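Local coordinates for protein O-methyltransferase, putative (Bacillus cereus, PDB 3DUW) that probably transfers a methyl group from S-adenosyl-L-methionine to a hydroxyl of its acceptor substrate, and here holds the spent cofactor S-adenosyl-L-homocysteine, at residues A[91-94]-A[95-99]; A[30-34]-A[35-39]; A[179-182]-A[183-186]; A[206-210]-A[211-215]. All coordinates share one frame; numbering follows the deposited sequence.

Contact 1: A[91-94]-A[95-99]; sequences ASEK and HADIA. With SAH (S-adenosyl-L-homocysteine), chain C.
S92 caps the N-terminus of helix 93-105 and packs on H95, which binds the cofactor. OG of S92 accepts from the backbone N of H95 at 3.0 Å, and the bond is almost straight (176°). The serine occupies the N-cap position. Its OG lies anti to its own backbone N (chi1 168°), which turns the hydroxyl back over the first turn. S92 O then takes the N-H of A96 at 2.8 Å and starts the regular helical bonding, which D97 N to E93 O and I98 N to K94 O continue.

The imidazole of H95 leaves the same turn toward the ligand. Its ND1 donates to O3' of the S-adenosyl-L-homocysteine ribose at 2.9 Å. E90, at the end of the preceding strand, accepts from S92 N and is a weak second partner of H95 ND1. This strand-to-helix junction belongs to a beta-alpha-beta unit of the Rossmann-like methyltransferase fold.

On the outer side, the like charges of E93 and D97 are 4.4 Å apart from OE2 to OD2. One water donates to both oxygens and should ease their repulsion. D97 also forms a salt bridge with R100. The extended K94 chain runs beside I98, with CG of K94 3.9 Å from CD1 of I98, and NZ goes on to A35 O. Over one face of the H95 ring sits CB of S92, a CH-pi contact 3.7 Å from the ring centroid.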
ATOM      1  N   ALA A  91       6.346   0.160  25.565  1.00  9.69           N
ATOM      2  CA  ALA A  91       6.009   0.044  26.981  1.00 10.01           C
ATOM      3  C   ALA A  91       6.924  -0.876  27.785  1.00  9.89           C
ATOM      4  O   ALA A  91       7.199  -0.613  28.954  1.00 10.73           O
ATOM      5  CB  ALA A  91       4.569  -0.415  27.129  1.00 11.89           C
ATOM      6  N   SER A  92       7.387  -1.958  27.168  1.00  9.80           N
ATOM      7  CA  SER A  92       8.256  -2.908  27.855  1.00 11.08           C
ATOM      8  C   SER A  92       9.710  -2.455  27.891  1.00 10.16           C
ATOM      9  O   SER A  92      10.316  -2.201  26.848  1.00 10.55           O
ATOM     10  CB  SER A  92       8.166  -4.277  27.175  1.00  9.82           C
ATOM     11  OG  SER A  92       9.189  -5.142  27.633  1.00 10.14           O
ATOM     12  N   GLU A  93      10.267  -2.356  29.096  1.00 11.55           N
ATOM     13  CA  GLU A  93      11.653  -1.943  29.253  1.00 11.57           C
ATOM     14  C   GLU A  93      12.549  -2.942  28.527  1.00 10.10           C
ATOM     15  O   GLU A  93      13.506  -2.556  27.862  1.00 11.79           O
ATOM     16  CB  GLU A  93      12.038  -1.892  30.734  1.00 14.26           C
ATOM     17  CG  GLU A  93      13.221  -0.975  31.008  1.00 20.01           C
ATOM     18  CD  GLU A  93      13.709  -1.043  32.439  1.00 20.34           C
ATOM     19  OE1 GLU A  93      12.863  -1.111  33.359  1.00 23.18           O
ATOM     20  OE2 GLU A  93      14.941  -1.012  32.640  1.00 22.03           O
ATOM     21  N   LYS A  94      12.227  -4.226  28.660  1.00 10.73           N
ATOM     22  CA  LYS A  94      12.997  -5.275  28.003  1.00  9.71           C
ATOM     23  C   LYS A  94      12.911  -5.125  26.487  1.00  9.48           C
ATOM     24  O   LYS A  94      13.927  -5.123  25.801  1.00  9.18           O
ATOM     25  CB  LYS A  94      12.488  -6.660  28.411  1.00 11.25           C
ATOM     26  CG  LYS A  94      13.151  -7.800  27.654  1.00 10.06           C
ATOM     27  CD  LYS A  94      12.672  -9.156  28.139  1.00 12.43           C
ATOM     28  CE  LYS A  94      13.221 -10.267  27.262  1.00 13.64           C
ATOM     29  NZ  LYS A  94      12.753 -11.608  27.706  1.00 16.10           N
ATOM     30  N   HIS A  95      11.698  -4.996  25.957  1.00  8.73           N
ATOM     31  CA  HIS A  95      11.555  -4.833  24.510  1.00  7.84           C
ATOM     32  C   HIS A  95      12.340  -3.620  24.031  1.00  7.85           C
ATOM     33  O   HIS A  95      13.077  -3.694  23.047  1.00  8.02           O
ATOM     34  CB  HIS A  95      10.089  -4.634  24.107  1.00  8.97           C
ATOM     35  CG  HIS A  95       9.233  -5.845  24.292  1.00  8.13           C
ATOM     36  ND1 HIS A  95       7.944  -5.918  23.807  1.00  8.78           N
ATOM     37  CD2 HIS A  95       9.463  -7.020  24.926  1.00  9.81           C
ATOM     38  CE1 HIS A  95       7.417  -7.085  24.136  1.00  9.67           C
ATOM     39  NE2 HIS A  95       8.319  -7.771  24.815  1.00 10.43           N
ATOM     40  N   ALA A  96      12.174  -2.501  24.730  1.00  8.42           N
ATOM     41  CA  ALA A  96      12.840  -1.265  24.349  1.00  9.25           C
ATOM     42  C   ALA A  96      14.353  -1.399  24.278  1.00  8.66           C
ATOM     43  O   ALA A  96      14.973  -0.921  23.331  1.00  9.07           O
ATOM     44  CB  ALA A  96      12.456  -0.146  25.309  1.00  9.85           C
ATOM     45  N   ASP A  97      14.955  -2.047  25.272  1.00  8.94           N
ATOM     46  CA  ASP A  97      16.403  -2.203  25.249  1.00  9.95           C
ATOM     47  C   ASP A  97      16.873  -3.144  24.156  1.00  8.51           C
ATOM     48  O   ASP A  97      17.941  -2.942  23.580  1.00  9.34           O
ATOM     49  CB  ASP A  97      16.928  -2.664  26.605  1.00 10.29           C
ATOM     50  CG  ASP A  97      17.126  -1.510  27.557  1.00 13.78           C
ATOM     51  OD1 ASP A  97      17.423  -0.394  27.071  1.00 15.11           O
ATOM     52  OD2 ASP A  97      16.999  -1.714  28.782  1.00 17.32           O
ATOM     53  N   ILE A  98      16.080  -4.171  23.871  1.00  9.23           N
ATOM     54  CA  ILE A  98      16.432  -5.099  22.806  1.00  9.24           C
ATOM     55  C   ILE A  98      16.328  -4.332  21.489  1.00  8.51           C
ATOM     56  O   ILE A  98      17.188  -4.465  20.623  1.00  9.16           O
ATOM     57  CB  ILE A  98      15.499  -6.336  22.803  1.00  8.96           C
ATOM     58  CG1 ILE A  98      15.804  -7.197  24.034  1.00 11.43           C
ATOM     59  CG2 ILE A  98      15.680  -7.145  21.517  1.00 10.13           C
ATOM     60  CD1 ILE A  98      14.886  -8.376  24.212  1.00 13.29           C
ATOM     61  N   ALA A  99      15.289  -3.510  21.354  1.00  8.63           N
ATOM     62  CA  ALA A  99      15.104  -2.710  20.145  1.00  8.38           C
ATOM     63  C   ALA A  99      16.287  -1.759  19.948  1.00  8.10           C
ATOM     64  O   ALA A  99      16.837  -1.666  18.855  1.00  8.74           O
ATOM     65  CB  ALA A  99      13.795  -1.920  20.224  1.00  8.51           C
TER
HETATM   66  N   SAH C 224       5.734  -2.845  14.955  1.00 11.93           N
HETATM   67  CA  SAH C 224       6.758  -3.774  15.563  1.00 10.12           C
HETATM   68  CB  SAH C 224       6.107  -4.723  16.513  1.00  9.75           C
HETATM   69  CG  SAH C 224       5.387  -4.144  17.708  1.00  8.77           C
HETATM   70  SD  SAH C 224       4.425  -5.485  18.532  1.00  8.66           S
HETATM   71  C   SAH C 224       7.394  -4.607  14.402  1.00  9.76           C
HETATM   72  O   SAH C 224       6.954  -4.461  13.258  1.00  9.82           O
HETATM   73  OXT SAH C 224       8.352  -5.399  14.719  1.00 12.97           O
HETATM   74  C5' SAH C 224       3.451  -4.515  19.611  1.00  9.29           C
HETATM   75  C4' SAH C 224       4.352  -3.772  20.711  1.00  8.72           C
HETATM   76  O4' SAH C 224       3.362  -3.049  21.439  1.00  9.36           O
HETATM   77  C3' SAH C 224       5.007  -4.654  21.765  1.00  8.29           C
HETATM   78  O3' SAH C 224       6.428  -4.498  21.786  1.00  8.39           O
HETATM   79  C2' SAH C 224       4.287  -4.194  23.095  1.00  9.79           C
HETATM   80  O2' SAH C 224       5.107  -4.331  24.246  1.00  8.87           O
HETATM   81  C1' SAH C 224       3.903  -2.766  22.765  1.00  8.67           C
HETATM   82  N9  SAH C 224       2.949  -2.197  23.517  1.00  9.34           N
HETATM   83  C8  SAH C 224       1.782  -2.682  24.083  1.00 10.28           C
HETATM   84  N7  SAH C 224       1.095  -1.816  24.759  1.00  9.37           N
HETATM   85  C5  SAH C 224       1.846  -0.618  24.655  1.00 10.11           C
HETATM   86  C6  SAH C 224       1.605   0.700  25.190  1.00  9.79           C
HETATM   87  N6  SAH C 224       0.539   1.021  25.934  1.00 12.54           N
HETATM   88  N1  SAH C 224       2.562   1.633  24.882  1.00 11.81           N
HETATM   89  C2  SAH C 224       3.665   1.353  24.128  1.00 10.36           C
HETATM   90  N3  SAH C 224       3.931   0.106  23.601  1.00 11.06           N
HETATM   91  C4  SAH C 224       2.981  -0.828  23.904  1.00  8.92           C
HETATM   92  O   HOH W   1      15.975   0.468  30.345  1.00 27.93           O
HETATM   93  O   HOH W   2      15.487  -3.494  30.006  1.00 35.50           O

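Contact 2: A[30-34]-A[35-39]; sequences QVNAA and ANLPA
L37 folds back over N32 where helix 23-34 ends. The backbone N of L37 donates to N32 O at 2.9 Å (158°), and N36 N donates to A33 O at 2.8 Å. N36 has positive phi (63°). With these two bonds into the last turn, this is a Schellman motif. The N36 bond is bent, and its donor stands above the carbonyl plane of A33. A35 N still makes the ordinary helical bond to V31 O, with a weak second one to N32 O.

The L37 side chain then lies against the same turn. Its CG comes to 3.3 Å from N32 O, and CD1 reaches OD1 of N32 at 3.7 Å. The L37 and N32 side chains cross obliquely. CG of L37 stands beside its backbone N (chi1 -54°), which brings CD1 across the N32 side chain. The N32 amide is buried and held at both ends by weak hydrogen bonds, OD1 to N102 and ND2 to D41.

Helix 93-105 covers this helix end. I98 packs on N32, A35 and L37, and H95 also touches L37. Beyond L37 the chain runs on toward helix 44-57.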
ATOM      1  N   GLN A  30      16.538 -13.157  15.043  1.00  9.17           N
ATOM      2  CA  GLN A  30      17.109 -14.226  15.858  1.00 10.15           C
ATOM      3  C   GLN A  30      17.246 -13.773  17.310  1.00  8.98           C
ATOM      4  O   GLN A  30      16.961 -14.534  18.235  1.00 10.55           O
ATOM      5  CB  GLN A  30      18.481 -14.640  15.327  1.00 10.72           C
ATOM      6  CG  GLN A  30      18.437 -15.409  14.018  1.00 12.81           C
ATOM      7  CD  GLN A  30      19.813 -15.589  13.407  1.00 14.60           C
ATOM      8  OE1 GLN A  30      19.967 -16.246  12.374  1.00 19.05           O
ATOM      9  NE2 GLN A  30      20.822 -15.004  14.037  1.00 13.29           N
ATOM     10  N   VAL A  31      17.692 -12.536  17.508  1.00  9.02           N
ATOM     11  CA  VAL A  31      17.840 -12.002  18.856  1.00  9.32           C
ATOM     12  C   VAL A  31      16.463 -11.852  19.504  1.00  9.82           C
ATOM     13  O   VAL A  31      16.282 -12.197  20.668  1.00  9.20           O
ATOM     14  CB  VAL A  31      18.576 -10.642  18.838  1.00  9.06           C
ATOM     15  CG1 VAL A  31      18.541 -10.000  20.220  1.00  9.52           C
ATOM     16  CG2 VAL A  31      20.018 -10.847  18.387  1.00 10.29           C
ATOM     17  N   ASN A  32      15.488 -11.351  18.748  1.00  9.57           N
ATOM     18  CA  ASN A  32      14.140 -11.196  19.291  1.00  9.48           C
ATOM     19  C   ASN A  32      13.625 -12.549  19.796  1.00  9.28           C
ATOM     20  O   ASN A  32      13.082 -12.649  20.898  1.00 10.95           O
ATOM     21  CB  ASN A  32      13.179 -10.649  18.223  1.00  8.85           C
ATOM     22  CG  ASN A  32      13.406  -9.176  17.920  1.00  8.98           C
ATOM     23  OD1 ASN A  32      14.248  -8.521  18.535  1.00  9.38           O
ATOM     24  ND2 ASN A  32      12.638  -8.643  16.967  1.00  9.26           N
ATOM     25  N   ALA A  33      13.806 -13.588  18.985  1.00 10.78           N
ATOM     26  CA  ALA A  33      13.354 -14.928  19.343  1.00 11.05           C
ATOM     27  C   ALA A  33      14.112 -15.492  20.540  1.00 11.12           C
ATOM     28  O   ALA A  33      13.514 -16.095  21.427  1.00 11.63           O
ATOM     29  CB  ALA A  33      13.496 -15.864  18.146  1.00 11.19           C
ATOM     30  N   ALA A  34      15.426 -15.301  20.564  1.00 11.32           N
ATOM     31  CA  ALA A  34      16.231 -15.800  21.671  1.00 11.12           C
ATOM     32  C   ALA A  34      15.771 -15.154  22.972  1.00 11.45           C
ATOM     33  O   ALA A  34      15.824 -15.775  24.033  1.00 11.57           O
ATOM     34  CB  ALA A  34      17.703 -15.500  21.427  1.00 11.88           C
ATOM     35  N   ALA A  35      15.313 -13.908  22.875  1.00 11.64           N
ATOM     36  CA  ALA A  35      14.836 -13.156  24.032  1.00 11.96           C
ATOM     37  C   ALA A  35      13.378 -13.479  24.336  1.00 12.27           C
ATOM     38  O   ALA A  35      12.766 -12.872  25.218  1.00 13.14           O
ATOM     39  CB  ALA A  35      14.996 -11.664  23.781  1.00 11.99           C
ATOM     40  N   ASN A  36      12.836 -14.435  23.590  1.00 12.43           N
ATOM     41  CA  ASN A  36      11.459 -14.876  23.746  1.00 13.54           C
ATOM     42  C   ASN A  36      10.402 -13.817  23.459  1.00 13.65           C
ATOM     43  O   ASN A  36       9.291 -13.890  23.982  1.00 14.96           O
ATOM     44  CB  ASN A  36      11.250 -15.459  25.145  1.00 15.21           C
ATOM     45  CG  ASN A  36      12.038 -16.733  25.360  1.00 16.18           C
ATOM     46  OD1 ASN A  36      11.949 -17.671  24.567  1.00 18.79           O
ATOM     47  ND2 ASN A  36      12.815 -16.775  26.435  1.00 17.41           N
ATOM     48  N   LEU A  37      10.740 -12.830  22.638  1.00 13.06           N
ATOM     49  CA  LEU A  37       9.766 -11.806  22.286  1.00 12.78           C
ATOM     50  C   LEU A  37       8.745 -12.489  21.383  1.00 12.70           C
ATOM     51  O   LEU A  37       9.080 -13.421  20.653  1.00 13.72           O
ATOM     52  CB  LEU A  37      10.419 -10.654  21.512  1.00 12.19           C
ATOM     53  CG  LEU A  37      11.635  -9.929  22.096  1.00 16.64           C
ATOM     54  CD1 LEU A  37      11.845  -8.620  21.332  1.00 15.43           C
ATOM     55  CD2 LEU A  37      11.426  -9.645  23.572  1.00 15.28           C
ATOM     56  N   PRO A  38       7.479 -12.046  21.425  1.00 13.96           N
ATOM     57  CA  PRO A  38       6.463 -12.667  20.571  1.00 14.04           C
ATOM     58  C   PRO A  38       6.804 -12.393  19.106  1.00 13.89           C
ATOM     59  O   PRO A  38       7.409 -11.368  18.794  1.00 12.70           O
ATOM     60  CB  PRO A  38       5.177 -11.962  20.994  1.00 15.32           C
ATOM     61  CG  PRO A  38       5.447 -11.551  22.414  1.00 17.02           C
ATOM     62  CD  PRO A  38       6.875 -11.065  22.340  1.00 14.42           C
ATOM     63  N   ALA A  39       6.425 -13.307  18.216  1.00 13.39           N
ATOM     64  CA  ALA A  39       6.688 -13.136  16.792  1.00 13.37           C
ATOM     65  C   ALA A  39       5.627 -12.210  16.204  1.00 12.02           C
ATOM     66  O   ALA A  39       4.852 -12.610  15.328  1.00 13.36           O
ATOM     67  CB  ALA A  39       6.656 -14.489  16.089  1.00 15.02           C
TER

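Contact 3: A[179-182]-A[183-186]; sequences SNDP and RVQG
D181 and R183 are joined by a salt bridge across the start of helix 182-196. The arginine grips the carboxylate side-on. NE donates to OD1 of D181 at 3.0 Å, nearly straight (173°), and the bond lies in the guanidinium plane. It uses the syn lone pair of OD1. NH2 donates to OD2 of D181 at 2.9 Å, tilted from both planes. The carboxylate and guanidinium planes are 32° apart. A bend at chi3 (-63°) brings the edge of the R183 guanidinium back to the carboxylate.

The capping bonds use the same aspartate. D181 is the N-cap residue, and its OD1 also takes the backbone N of R183 at 2.9 Å, met on the anti side. D181 O accepts from Q185 N at 3.1 Å and more weakly from V184 N. P182 O follows with G186 N. Before the cap, OG of S179 accepts from D181 N at 3.1 Å, forming an ST turn.

The apolar contacts are made by V184. Its CG1 lies 3.6 Å from CB of S179, and its CG2 meets CB of D181. V184 is buried and also touches E173. The CG stem of Q185 lies near the carbonyl oxygens of S179 and D181.

OD1 of D181 thus accepts from the backbone N and NE of the same residue, R183. R183 also has R170 close by with like charge, and D181 should offset part of that repulsion. The guanidinium and the helix N-terminus would both probably favour the charged carboxylate.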
ATOM      1  N   SER A 179     -17.817  -9.039  19.323  1.00 13.72           N
ATOM      2  CA  SER A 179     -16.556  -9.657  19.721  1.00 13.50           C
ATOM      3  C   SER A 179     -16.151  -9.355  21.160  1.00 14.08           C
ATOM      4  O   SER A 179     -16.216  -8.213  21.609  1.00 12.49           O
ATOM      5  CB  SER A 179     -15.427  -9.214  18.786  1.00 14.03           C
ATOM      6  OG  SER A 179     -14.176  -9.703  19.245  1.00 12.20           O
ATOM      7  N   ASN A 180     -15.711 -10.393  21.865  1.00 14.15           N
ATOM      8  CA  ASN A 180     -15.273 -10.269  23.250  1.00 15.00           C
ATOM      9  C   ASN A 180     -13.783  -9.923  23.309  1.00 14.49           C
ATOM     10  O   ASN A 180     -13.194  -9.851  24.388  1.00 14.05           O
ATOM     11  CB  ASN A 180     -15.538 -11.582  23.995  1.00 17.83           C
ATOM     12  CG  ASN A 180     -15.159 -11.513  25.462  1.00 20.87           C
ATOM     13  OD1 ASN A 180     -15.667 -10.677  26.210  1.00 24.85           O
ATOM     14  ND2 ASN A 180     -14.263 -12.400  25.883  1.00 23.50           N
ATOM     15  N   ASP A 181     -13.180  -9.708  22.143  1.00 13.48           N
ATOM     16  CA  ASP A 181     -11.759  -9.370  22.053  1.00 12.91           C
ATOM     17  C   ASP A 181     -11.598  -7.849  22.096  1.00 11.66           C
ATOM     18  O   ASP A 181     -12.025  -7.147  21.180  1.00 11.29           O
ATOM     19  CB  ASP A 181     -11.183  -9.912  20.740  1.00 12.84           C
ATOM     20  CG  ASP A 181      -9.669  -9.847  20.690  1.00 11.44           C
ATOM     21  OD1 ASP A 181      -9.084  -8.931  21.299  1.00 13.07           O
ATOM     22  OD2 ASP A 181      -9.059 -10.711  20.020  1.00 13.08           O
ATOM     23  N   PRO A 182     -10.970  -7.316  23.158  1.00 12.13           N
ATOM     24  CA  PRO A 182     -10.787  -5.865  23.259  1.00 11.99           C
ATOM     25  C   PRO A 182      -9.993  -5.259  22.099  1.00 10.71           C
ATOM     26  O   PRO A 182     -10.128  -4.072  21.798  1.00  9.97           O
ATOM     27  CB  PRO A 182     -10.092  -5.700  24.610  1.00 12.98           C
ATOM     28  CG  PRO A 182      -9.314  -6.973  24.746  1.00 14.18           C
ATOM     29  CD  PRO A 182     -10.313  -8.007  24.281  1.00 13.78           C
ATOM     30  N   ARG A 183      -9.168  -6.076  21.451  1.00 10.56           N
ATOM     31  CA  ARG A 183      -8.376  -5.607  20.318  1.00  9.63           C
ATOM     32  C   ARG A 183      -9.285  -5.406  19.107  1.00  9.62           C
ATOM     33  O   ARG A 183      -9.101  -4.469  18.323  1.00 10.02           O
ATOM     34  CB  ARG A 183      -7.273  -6.618  20.004  1.00  9.95           C
ATOM     35  CG  ARG A 183      -6.278  -6.773  21.145  1.00 11.00           C
ATOM     36  CD  ARG A 183      -5.362  -7.957  20.932  1.00 14.45           C
ATOM     37  NE  ARG A 183      -6.112  -9.207  20.901  1.00 15.19           N
ATOM     38  CZ  ARG A 183      -5.558 -10.409  20.788  1.00 16.86           C
ATOM     39  NH1 ARG A 183      -4.240 -10.527  20.696  1.00 20.08           N
ATOM     40  NH2 ARG A 183      -6.323 -11.491  20.764  1.00 17.53           N
ATOM     41  N   VAL A 184     -10.271  -6.287  18.958  1.00  9.34           N
ATOM     42  CA  VAL A 184     -11.222  -6.179  17.858  1.00 10.19           C
ATOM     43  C   VAL A 184     -12.099  -4.945  18.080  1.00  9.59           C
ATOM     44  O   VAL A 184     -12.364  -4.182  17.152  1.00  9.75           O
ATOM     45  CB  VAL A 184     -12.121  -7.439  17.763  1.00  9.64           C
ATOM     46  CG1 VAL A 184     -13.247  -7.207  16.765  1.00 11.14           C
ATOM     47  CG2 VAL A 184     -11.286  -8.638  17.331  1.00 12.42           C
ATOM     48  N   GLN A 185     -12.555  -4.742  19.313  1.00  9.71           N
ATOM     49  CA  GLN A 185     -13.383  -3.578  19.601  1.00  9.49           C
ATOM     50  C   GLN A 185     -12.572  -2.302  19.376  1.00  8.96           C
ATOM     51  O   GLN A 185     -13.076  -1.332  18.815  1.00  8.62           O
ATOM     52  CB  GLN A 185     -13.920  -3.640  21.037  1.00 10.88           C
ATOM     53  CG  GLN A 185     -14.859  -4.822  21.281  1.00 12.25           C
ATOM     54  CD  GLN A 185     -16.129  -4.763  20.441  1.00 13.39           C
ATOM     55  OE1 GLN A 185     -16.820  -5.769  20.270  1.00 14.23           O
ATOM     56  NE2 GLN A 185     -16.448  -3.583  19.926  1.00 11.14           N
ATOM     57  N   GLY A 186     -11.310  -2.315  19.796  1.00  8.07           N
ATOM     58  CA  GLY A 186     -10.459  -1.152  19.603  1.00  8.41           C
ATOM     59  C   GLY A 186     -10.305  -0.793  18.135  1.00  8.36           C
ATOM     60  O   GLY A 186     -10.341   0.383  17.773  1.00  8.67           O
TER

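Contact 4: A[206-210]-A[211-215]; sequences QTVGS and KGYDG
Q206 and Y213 meet across a beta hairpin at one side of the chain's own sheet, between strands 200-209 and 214-221. OH of Y213 donates to OE1 of Q206 at 2.7 Å. The Q206 chain runs alongside the tyrosine in the same direction. OE1 sits at the ring edge, in its plane, while the amide plane is turned 36° from the ring. The extended Q206 chain (chi2 179°) carries the amide out to the hydroxyl. NE2 of Q206 donates to W7 O and D11 OD1 of the second subunit.

T207 and D214 form an antiparallel hydrogen-bonded pair. T207 N donates to D214 O at 2.8 Å, and D214 N donates to T207 O at 2.9 Å. A type I turn from G209 to G212 closes the hairpin, with G212 N bound to G209 O at 2.9 Å. A water joins OG1 of T207 to G212 O.

In this Rossmann-like methyltransferase the hairpin supplies the two strands at one end of the seven-stranded sheet. Residues 206-208 also pair with an antiparallel strand of the second subunit, carrying the sheet across the interface. OD1 of D214 accepts from the backbone N of V169 and R170, and OD2 from N167 ND2. CG1 of V208 lies 4.1 Å from CD1 of Y213.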
ATOM      1  N   GLN A 206      -7.128  -5.867   2.964  1.00  6.84           N
ATOM      2  CA  GLN A 206      -7.007  -7.106   3.715  1.00  7.11           C
ATOM      3  C   GLN A 206      -5.822  -7.814   3.078  1.00  7.58           C
ATOM      4  O   GLN A 206      -5.706  -7.853   1.851  1.00  7.12           O
ATOM      5  CB  GLN A 206      -8.250  -7.974   3.547  1.00  7.95           C
ATOM      6  CG  GLN A 206      -9.556  -7.294   3.893  1.00  8.30           C
ATOM      7  CD  GLN A 206     -10.732  -8.222   3.681  1.00  8.02           C
ATOM      8  OE1 GLN A 206     -10.793  -9.301   4.268  1.00  8.47           O
ATOM      9  NE2 GLN A 206     -11.665  -7.815   2.836  1.00  7.03           N
ATOM     10  N   THR A 207      -4.940  -8.366   3.899  1.00  7.21           N
ATOM     11  CA  THR A 207      -3.777  -9.057   3.369  1.00  7.94           C
ATOM     12  C   THR A 207      -3.636 -10.454   3.934  1.00  7.33           C
ATOM     13  O   THR A 207      -4.169 -10.769   4.999  1.00  7.71           O
ATOM     14  CB  THR A 207      -2.459  -8.307   3.691  1.00  7.87           C
ATOM     15  OG1 THR A 207      -2.209  -8.344   5.106  1.00  8.02           O
ATOM     16  CG2 THR A 207      -2.540  -6.860   3.226  1.00  9.12           C
ATOM     17  N   VAL A 208      -2.936 -11.301   3.190  1.00  7.31           N
ATOM     18  CA  VAL A 208      -2.642 -12.646   3.652  1.00  7.45           C
ATOM     19  C   VAL A 208      -1.158 -12.841   3.407  1.00  7.58           C
ATOM     20  O   VAL A 208      -0.558 -12.153   2.582  1.00  8.36           O
ATOM     21  CB  VAL A 208      -3.456 -13.749   2.919  1.00  8.51           C
ATOM     22  CG1 VAL A 208      -4.924 -13.637   3.292  1.00  9.25           C
ATOM     23  CG2 VAL A 208      -3.263 -13.661   1.414  1.00  7.80           C
ATOM     24  N   GLY A 209      -0.560 -13.765   4.141  1.00  7.89           N
ATOM     25  CA  GLY A 209       0.856 -14.011   3.991  1.00  8.05           C
ATOM     26  C   GLY A 209       1.332 -14.865   5.140  1.00  8.35           C
ATOM     27  O   GLY A 209       0.534 -15.540   5.787  1.00  9.12           O
ATOM     28  N   SER A 210       2.630 -14.816   5.408  1.00  8.78           N
ATOM     29  CA  SER A 210       3.217 -15.614   6.476  1.00 10.43           C
ATOM     30  C   SER A 210       2.615 -15.397   7.861  1.00 11.08           C
ATOM     31  O   SER A 210       2.692 -16.285   8.713  1.00 11.47           O
ATOM     32  CB  SER A 210       4.727 -15.374   6.534  1.00 11.44           C
ATOM     33  OG  SER A 210       5.022 -14.009   6.753  1.00 14.96           O
ATOM     34  N   LYS A 211       2.016 -14.230   8.094  1.00  9.78           N
ATOM     35  CA  LYS A 211       1.416 -13.941   9.396  1.00 10.76           C
ATOM     36  C   LYS A 211      -0.061 -14.306   9.451  1.00 11.65           C
ATOM     37  O   LYS A 211      -0.705 -14.165  10.491  1.00 15.33           O
ATOM     38  CB  LYS A 211       1.595 -12.459   9.754  1.00  9.92           C
ATOM     39  CG  LYS A 211       3.043 -12.053   9.952  1.00  9.43           C
ATOM     40  CD  LYS A 211       3.180 -10.626  10.475  1.00  8.27           C
ATOM     41  CE  LYS A 211       2.566 -10.460  11.859  1.00  9.47           C
ATOM     42  NZ  LYS A 211       2.854  -9.104  12.414  1.00  8.18           N
ATOM     43  N   GLY A 212      -0.597 -14.785   8.336  1.00 10.32           N
ATOM     44  CA  GLY A 212      -1.996 -15.151   8.310  1.00  9.91           C
ATOM     45  C   GLY A 212      -2.856 -14.126   7.598  1.00  9.89           C
ATOM     46  O   GLY A 212      -2.376 -13.350   6.770  1.00  9.37           O
ATOM     47  N   TYR A 213      -4.133 -14.124   7.950  1.00  9.47           N
ATOM     48  CA  TYR A 213      -5.123 -13.237   7.355  1.00  8.84           C
ATOM     49  C   TYR A 213      -5.345 -12.028   8.259  1.00  8.33           C
ATOM     50  O   TYR A 213      -5.828 -12.160   9.381  1.00  8.84           O
ATOM     51  CB  TYR A 213      -6.403 -14.055   7.139  1.00  8.46           C
ATOM     52  CG  TYR A 213      -7.671 -13.295   6.825  1.00  9.07           C
ATOM     53  CD1 TYR A 213      -7.664 -12.154   6.021  1.00  8.63           C
ATOM     54  CD2 TYR A 213      -8.895 -13.753   7.308  1.00  9.58           C
ATOM     55  CE1 TYR A 213      -8.851 -11.489   5.711  1.00  8.11           C
ATOM     56  CE2 TYR A 213     -10.076 -13.105   7.004  1.00  8.77           C
ATOM     57  CZ  TYR A 213     -10.052 -11.977   6.210  1.00  8.80           C
ATOM     58  OH  TYR A 213     -11.233 -11.339   5.942  1.00  8.87           O
ATOM     59  N   ASP A 214      -4.969 -10.850   7.765  1.00  8.42           N
ATOM     60  CA  ASP A 214      -5.099  -9.613   8.529  1.00  7.42           C
ATOM     61  C   ASP A 214      -5.280  -8.450   7.552  1.00  6.77           C
ATOM     62  O   ASP A 214      -5.932  -8.599   6.523  1.00  7.74           O
ATOM     63  CB  ASP A 214      -3.846  -9.408   9.395  1.00  7.75           C
ATOM     64  CG  ASP A 214      -4.134  -8.673  10.696  1.00  7.20           C
ATOM     65  OD1 ASP A 214      -5.137  -7.925  10.770  1.00  7.25           O
ATOM     66  OD2 ASP A 214      -3.334  -8.836  11.644  1.00  7.72           O
ATOM     67  N   GLY A 215      -4.704  -7.297   7.865  1.00  7.04           N
ATOM     68  CA  GLY A 215      -4.857  -6.159   6.979  1.00  7.31           C
ATOM     69  C   GLY A 215      -4.409  -4.863   7.622  1.00  6.31           C
ATOM     70  O   GLY A 215      -4.085  -4.823   8.807  1.00  6.97           O
TER
HETATM   71  O   HOH W   3      -1.331 -10.655   6.599  1.00  9.15           O

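Contacts 1 and 2 touch, with I98 CD1 packed on A35 CB at 3.3 Å. Contact 1 lies at the surface beside the ligand, while the other three are partly buried. Contacts 1 and 3 both begin helices, but S92 caps with a neutral hydroxyl and D181 with a carboxylate already paired with an arginine. Contact 2 ends a helix using backbone bonds. Contact 4 is the strand contact and reaches the second subunit. It follows contact 3 through helix 182-196, yet their nearest atoms are about 9 Å apart. Contact 4 comes within about 5 Å of contact 2 without touching.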